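Local coordinates for protein L-lysine 6-oxidase (Marinomonas mediterranea, PDB 3WEU) that oxidises the epsilon-amino group of L-lysine with a cysteine tryptophylquinone cofactor, releasing ammonium and the hydrogen peroxide that makes it antibacterial, at residues 133-142 / 157-168. Sequence-based numbering, arbitrary orientation.
Sequences QSLIIDLGPR and NIPETYLHPSYP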
ATOM      1  N   GLN A 133      -6.846   9.850 -27.826  1.00 26.31           N
ATOM      2  CA  GLN A 133      -5.888  10.691 -28.487  1.00 26.78           C
ATOM      3  C   GLN A 133      -5.240  11.657 -27.491  1.00 25.65           C
ATOM      4  O   GLN A 133      -4.059  11.998 -27.647  1.00 25.61           O
ATOM      5  CB  GLN A 133      -6.473  11.396 -29.731  1.00 29.78           C
ATOM      6  CG  GLN A 133      -5.478  12.289 -30.488  1.00 29.07           C
ATOM      7  CD  GLN A 133      -6.138  13.221 -31.496  1.00 30.07           C
ATOM      8  OE1 GLN A 133      -6.842  14.161 -31.121  1.00 29.84           O
ATOM      9  NE2 GLN A 133      -5.870  13.009 -32.754  1.00 28.13           N
ATOM     10  N   SER A 134      -5.921  12.030 -26.418  1.00 23.79           N
ATOM     11  CA  SER A 134      -5.334  13.032 -25.552  1.00 26.19           C
ATOM     12  C   SER A 134      -4.314  12.373 -24.586  1.00 26.15           C
ATOM     13  O   SER A 134      -3.536  13.024 -23.908  1.00 20.91           O
ATOM     14  CB  SER A 134      -6.424  13.838 -24.839  1.00 30.56           C
ATOM     15  OG  SER A 134      -6.880  13.042 -23.788  1.00 38.85           O
ATOM     16  N   LEU A 135      -4.302  11.060 -24.581  1.00 23.88           N
ATOM     17  CA  LEU A 135      -3.317  10.314 -23.801  1.00 25.04           C
ATOM     18  C   LEU A 135      -1.909  10.381 -24.435  1.00 24.27           C
ATOM     19  O   LEU A 135      -0.907  10.165 -23.729  1.00 22.82           O
ATOM     20  CB  LEU A 135      -3.764   8.836 -23.657  1.00 24.38           C
ATOM     21  CG  LEU A 135      -4.973   8.610 -22.728  1.00 22.57           C
ATOM     22  CD1 LEU A 135      -5.428   7.147 -22.878  1.00 24.06           C
ATOM     23  CD2 LEU A 135      -4.590   8.948 -21.287  1.00 24.07           C
ATOM     24  N   ILE A 136      -1.868  10.674 -25.736  1.00 23.26           N
ATOM     25  CA  ILE A 136      -0.666  10.744 -26.498  1.00 21.83           C
ATOM     26  C   ILE A 136       0.027  12.023 -26.071  1.00 23.92           C
ATOM     27  O   ILE A 136      -0.622  13.056 -25.819  1.00 20.91           O
ATOM     28  CB  ILE A 136      -0.952  10.863 -28.005  1.00 18.90           C
ATOM     29  CG1 ILE A 136      -1.767   9.664 -28.465  1.00 20.65           C
ATOM     30  CG2 ILE A 136       0.309  10.997 -28.868  1.00 20.13           C
ATOM     31  CD1 ILE A 136      -2.120   9.666 -29.902  1.00 20.98           C
ATOM     32  N   ILE A 137       1.360  11.977 -25.994  1.00 20.51           N
ATOM     33  CA  ILE A 137       2.116  13.196 -25.853  1.00 19.71           C
ATOM     34  C   ILE A 137       2.558  13.581 -27.232  1.00 20.30           C
ATOM     35  O   ILE A 137       3.414  12.908 -27.848  1.00 21.88           O
ATOM     36  CB  ILE A 137       3.345  13.091 -24.937  1.00 20.71           C
ATOM     37  CG1 ILE A 137       2.982  12.573 -23.560  1.00 23.11           C
ATOM     38  CG2 ILE A 137       4.007  14.478 -24.775  1.00 19.73           C
ATOM     39  CD1 ILE A 137       4.160  12.485 -22.584  1.00 24.72           C
ATOM     40  N   ASP A 138       1.969  14.679 -27.740  1.00 19.61           N
ATOM     41  CA  ASP A 138       2.162  15.154 -29.061  1.00 20.54           C
ATOM     42  C   ASP A 138       2.081  16.704 -29.078  1.00 23.05           C
ATOM     43  O   ASP A 138       1.005  17.318 -28.842  1.00 20.72           O
ATOM     44  CB  ASP A 138       1.086  14.564 -29.959  1.00 21.87           C
ATOM     45  CG  ASP A 138       1.163  15.055 -31.391  1.00 20.56           C
ATOM     46  OD1 ASP A 138       2.168  15.684 -31.806  1.00 20.72           O
ATOM     47  OD2 ASP A 138       0.217  14.757 -32.170  1.00 20.50           O
ATOM     48  N   LEU A 139       3.215  17.326 -29.341  1.00 20.93           N
ATOM     49  CA  LEU A 139       3.361  18.771 -29.249  1.00 21.70           C
ATOM     50  C   LEU A 139       3.529  19.316 -30.619  1.00 20.66           C
ATOM     51  O   LEU A 139       3.829  20.484 -30.792  1.00 23.61           O
ATOM     52  CB  LEU A 139       4.547  19.112 -28.382  1.00 21.27           C
ATOM     53  CG  LEU A 139       4.542  18.531 -26.971  1.00 22.46           C
ATOM     54  CD1 LEU A 139       5.746  19.058 -26.196  1.00 23.01           C
ATOM     55  CD2 LEU A 139       3.261  18.795 -26.171  1.00 22.12           C
ATOM     56  N   GLY A 140       3.280  18.468 -31.617  1.00 22.10           N
ATOM     57  CA  GLY A 140       3.453  18.851 -33.012  1.00 21.93           C
ATOM     58  C   GLY A 140       4.905  18.808 -33.432  1.00 22.98           C
ATOM     59  O   GLY A 140       5.768  18.591 -32.563  1.00 22.31           O
ATOM     60  N   PRO A 141       5.156  19.035 -34.726  1.00 21.10           N
ATOM     61  CA  PRO A 141       6.379  19.131 -35.421  1.00 21.66           C
ATOM     62  C   PRO A 141       7.033  20.436 -35.040  1.00 21.90           C
ATOM     63  O   PRO A 141       6.363  21.348 -34.505  1.00 19.02           O
ATOM     64  CB  PRO A 141       5.982  19.068 -36.889  1.00 23.45           C
ATOM     65  CG  PRO A 141       4.619  19.660 -36.948  1.00 25.75           C
ATOM     66  CD  PRO A 141       4.008  19.206 -35.660  1.00 24.05           C
ATOM     67  N   ARG A 142       8.355  20.398 -35.041  1.00 19.32           N
ATOM     68  CA  ARG A 142       9.139  21.620 -34.966  1.00 20.96           C
ATOM     69  C   ARG A 142      10.036  21.574 -36.163  1.00 21.75           C
ATOM     70  O   ARG A 142      10.364  20.481 -36.655  1.00 21.32           O
ATOM     71  CB  ARG A 142      10.002  21.692 -33.693  1.00 20.00           C
ATOM     72  CG  ARG A 142       9.313  21.799 -32.354  1.00 22.03           C
ATOM     73  CD  ARG A 142       8.445  23.046 -32.196  1.00 20.71           C
ATOM     74  NE  ARG A 142       7.675  23.014 -30.986  1.00 19.13           N
ATOM     75  CZ  ARG A 142       6.533  22.349 -30.819  1.00 17.73           C
ATOM     76  NH1 ARG A 142       6.047  21.604 -31.774  1.00 20.59           N
ATOM     77  NH2 ARG A 142       5.927  22.366 -29.660  1.00 22.86           N
ATOM     78  N   ASN A 157       5.577  26.220 -27.257  1.00 23.82           N
ATOM     79  CA  ASN A 157       5.775  26.739 -28.642  1.00 22.84           C
ATOM     80  C   ASN A 157       5.138  25.817 -29.666  1.00 22.20           C
ATOM     81  O   ASN A 157       5.626  25.537 -30.737  1.00 21.68           O
ATOM     82  CB  ASN A 157       7.258  27.023 -28.857  1.00 24.07           C
ATOM     83  CG  ASN A 157       8.095  25.750 -28.872  1.00 23.54           C
ATOM     84  OD1 ASN A 157       7.602  24.645 -28.534  1.00 22.99           O
ATOM     85  ND2 ASN A 157       9.311  25.878 -29.400  1.00 24.24           N
ATOM     86  N   ILE A 158       3.981  25.301 -29.287  1.00 24.72           N
ATOM     87  CA  ILE A 158       3.254  24.425 -30.160  1.00 24.78           C
ATOM     88  C   ILE A 158       2.784  25.336 -31.268  1.00 26.80           C
ATOM     89  O   ILE A 158       2.151  26.317 -30.977  1.00 23.85           O
ATOM     90  CB  ILE A 158       2.007  23.849 -29.439  1.00 24.84           C
ATOM     91  CG1 ILE A 158       2.427  22.893 -28.337  1.00 23.37           C
ATOM     92  CG2 ILE A 158       1.060  23.201 -30.466  1.00 25.99           C
ATOM     93  CD1 ILE A 158       1.362  22.663 -27.292  1.00 25.82           C
ATOM     94  N   PRO A 159       3.062  25.017 -32.526  1.00 27.36           N
ATOM     95  CA  PRO A 159       2.559  25.884 -33.590  1.00 29.91           C
ATOM     96  C   PRO A 159       1.022  26.019 -33.640  1.00 31.30           C
ATOM     97  O   PRO A 159       0.305  25.077 -33.325  1.00 26.98           O
ATOM     98  CB  PRO A 159       3.070  25.251 -34.873  1.00 29.44           C
ATOM     99  CG  PRO A 159       3.899  24.080 -34.453  1.00 31.30           C
ATOM    100  CD  PRO A 159       3.749  23.819 -33.014  1.00 28.77           C
ATOM    101  N   GLU A 160       0.531  27.206 -34.005  1.00 31.99           N
ATOM    102  CA  GLU A 160      -0.925  27.449 -34.094  1.00 33.93           C
ATOM    103  C   GLU A 160      -1.584  26.537 -35.147  1.00 29.85           C
ATOM    104  O   GLU A 160      -2.720  26.167 -35.018  1.00 29.67           O
ATOM    105  CB  GLU A 160      -1.190  28.934 -34.441  1.00 38.20           C
ATOM    106  CG  GLU A 160      -0.893  29.860 -33.298  1.00 49.11           C
ATOM    107  CD  GLU A 160      -1.259  31.306 -33.620  1.00 59.97           C
ATOM    108  OE1 GLU A 160      -2.164  31.529 -34.462  1.00 62.33           O
ATOM    109  OE2 GLU A 160      -0.636  32.211 -33.033  1.00 59.49           O
ATOM    110  N   THR A 161      -0.858  26.159 -36.192  1.00 30.41           N
ATOM    111  CA  THR A 161      -1.404  25.230 -37.191  1.00 29.61           C
ATOM    112  C   THR A 161      -1.591  23.770 -36.724  1.00 25.91           C
ATOM    113  O   THR A 161      -2.125  22.964 -37.496  1.00 25.16           O
ATOM    114  CB  THR A 161      -0.544  25.224 -38.447  1.00 32.29           C
ATOM    115  OG1 THR A 161       0.821  24.944 -38.080  1.00 29.80           O
ATOM    116  CG2 THR A 161      -0.624  26.614 -39.152  1.00 33.95           C
ATOM    117  N   TYR A 162      -1.081  23.444 -35.527  1.00 25.98           N
ATOM    118  CA  TYR A 162      -1.168  22.109 -34.967  1.00 23.19           C
ATOM    119  C   TYR A 162      -2.364  22.077 -34.047  1.00 23.41           C
ATOM    120  O   TYR A 162      -2.328  22.479 -32.879  1.00 23.19           O
ATOM    121  CB  TYR A 162       0.161  21.631 -34.264  1.00 22.25           C
ATOM    122  CG  TYR A 162       0.182  20.093 -34.248  1.00 20.67           C
ATOM    123  CD1 TYR A 162      -0.157  19.380 -33.121  1.00 22.64           C
ATOM    124  CD2 TYR A 162       0.496  19.392 -35.360  1.00 20.03           C
ATOM    125  CE1 TYR A 162      -0.203  17.977 -33.125  1.00 22.69           C
ATOM    126  CE2 TYR A 162       0.447  18.020 -35.389  1.00 22.44           C
ATOM    127  CZ  TYR A 162       0.110  17.301 -34.282  1.00 22.94           C
ATOM    128  OH  TYR A 162       0.087  15.929 -34.351  1.00 24.11           O
ATOM    129  N   LEU A 163      -3.451  21.545 -34.571  1.00 25.60           N
ATOM    130  CA  LEU A 163      -4.722  21.752 -33.947  1.00 26.76           C
ATOM    131  C   LEU A 163      -4.952  20.846 -32.751  1.00 30.30           C
ATOM    132  O   LEU A 163      -5.774  21.176 -31.877  1.00 26.78           O
ATOM    133  CB  LEU A 163      -5.836  21.559 -34.988  1.00 30.86           C
ATOM    134  CG  LEU A 163      -5.805  22.507 -36.163  1.00 31.94           C
ATOM    135  CD1 LEU A 163      -7.023  22.273 -37.108  1.00 36.18           C
ATOM    136  CD2 LEU A 163      -5.757  23.930 -35.626  1.00 33.69           C
ATOM    137  N   HIS A 164      -4.252  19.715 -32.678  1.00 26.30           N
ATOM    138  CA  HIS A 164      -4.561  18.761 -31.609  1.00 27.61           C
ATOM    139  C   HIS A 164      -3.352  18.303 -30.806  1.00 27.70           C
ATOM    140  O   HIS A 164      -3.026  17.121 -30.808  1.00 25.78           O
ATOM    141  CB  HIS A 164      -5.241  17.529 -32.147  1.00 28.71           C
ATOM    142  CG  HIS A 164      -6.594  17.802 -32.657  1.00 34.48           C
ATOM    143  ND1 HIS A 164      -6.847  17.944 -33.997  1.00 37.95           N
ATOM    144  CD2 HIS A 164      -7.762  18.016 -32.012  1.00 34.61           C
ATOM    145  CE1 HIS A 164      -8.129  18.210 -34.160  1.00 37.74           C
ATOM    146  NE2 HIS A 164      -8.701  18.275 -32.974  1.00 36.88           N
ATOM    147  N   PRO A 165      -2.755  19.223 -30.085  1.00 24.63           N
ATOM    148  CA  PRO A 165      -1.663  18.829 -29.234  1.00 25.37           C
ATOM    149  C   PRO A 165      -2.203  18.130 -28.024  1.00 25.72           C
ATOM    150  O   PRO A 165      -3.363  18.347 -27.666  1.00 23.25           O
ATOM    151  CB  PRO A 165      -1.016  20.173 -28.845  1.00 27.12           C
ATOM    152  CG  PRO A 165      -2.161  21.188 -28.944  1.00 26.76           C
ATOM    153  CD  PRO A 165      -2.957  20.693 -30.133  1.00 26.04           C
ATOM    154  N   SER A 166      -1.386  17.342 -27.333  1.00 21.96           N
ATOM    155  CA  SER A 166      -1.837  16.716 -26.058  1.00 23.21           C
ATOM    156  C   SER A 166      -0.629  16.444 -25.216  1.00 22.67           C
ATOM    157  O   SER A 166       0.479  16.243 -25.754  1.00 22.06           O
ATOM    158  CB  SER A 166      -2.591  15.402 -26.314  1.00 23.56           C
ATOM    159  OG  SER A 166      -2.034  14.706 -27.430  1.00 26.46           O
ATOM    160  N   TYR A 167      -0.844  16.420 -23.906  1.00 23.45           N
ATOM    161  CA  TYR A 167       0.210  16.105 -22.974  1.00 25.39           C
ATOM    162  C   TYR A 167      -0.399  16.079 -21.621  1.00 28.16           C
ATOM    163  O   TYR A 167      -1.493  16.591 -21.464  1.00 26.63           O
ATOM    164  CB  TYR A 167       1.344  17.123 -23.027  1.00 25.74           C
ATOM    165  CG  TYR A 167       0.961  18.546 -22.770  1.00 27.39           C
ATOM    166  CD1 TYR A 167       0.978  19.071 -21.482  1.00 30.56           C
ATOM    167  CD2 TYR A 167       0.601  19.376 -23.840  1.00 27.78           C
ATOM    168  CE1 TYR A 167       0.649  20.397 -21.258  1.00 31.37           C
ATOM    169  CE2 TYR A 167       0.236  20.695 -23.611  1.00 30.36           C
ATOM    170  CZ  TYR A 167       0.268  21.171 -22.335  1.00 31.54           C
ATOM    171  OH  TYR A 167      -0.055  22.513 -22.152  1.00 36.16           O
ATOM    172  N   PRO A 168       0.306  15.505 -20.647  1.00 25.84           N
ATOM    173  CA  PRO A 168      -0.218  15.469 -19.312  1.00 29.20           C
ATOM    174  C   PRO A 168      -0.033  16.847 -18.671  1.00 30.65           C
ATOM    175  O   PRO A 168       1.070  17.282 -18.387  1.00 28.02           O
ATOM    176  CB  PRO A 168       0.638  14.421 -18.608  1.00 30.75           C
ATOM    177  CG  PRO A 168       1.896  14.343 -19.374  1.00 28.38           C
ATOM    178  CD  PRO A 168       1.517  14.674 -20.797  1.00 28.43           C
TER
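Asp138 and Ser166 form a single antiparallel, hydrogen-bonded bridge, by which the loop following strand 150-154 lines the start of strand 137-145 in the N-terminal region. Asp138 N gives a nearly straight bond to Ser166 O (168°), and Ser166 N returns one to Asp138 O at 2.8 Å. The Ser166 hydroxyl, set between its own N and carbonyl carbon (chi1 35°), donates to Ile136 O at 2.7 Å from above that carbonyl plane. Farther along, the Tyr162 ring lies flat under Gly140, whose CA sits 3.5 Å from the ring centroid in a CH-pi contact, while Pro141 CD touches Tyr162 CD2. Tyr162 OH donates a very short bond, 2.5 Å, to Asp138 OD2. OD1 accepts from Gly140 N in an Asx turn and from His88 NE2, so bonds at both oxygens restrain the rotation of the carboxylate. Next to the bridge, Leu139 CD2 packs against Tyr167 CD2. The Arg142 chain, bent at chi2 (-61°), folds back to grip Leu139 O end-on with NH1 and NH2 and reaches Asn157 OD1 with NH2. Asn157 is itself held on strand 150-154, its ND2 by Glu152 O and its OD1 by Ser154 N. Pro159 CD rests over the guanidinium face, 3.4 Å from Arg142 NH1.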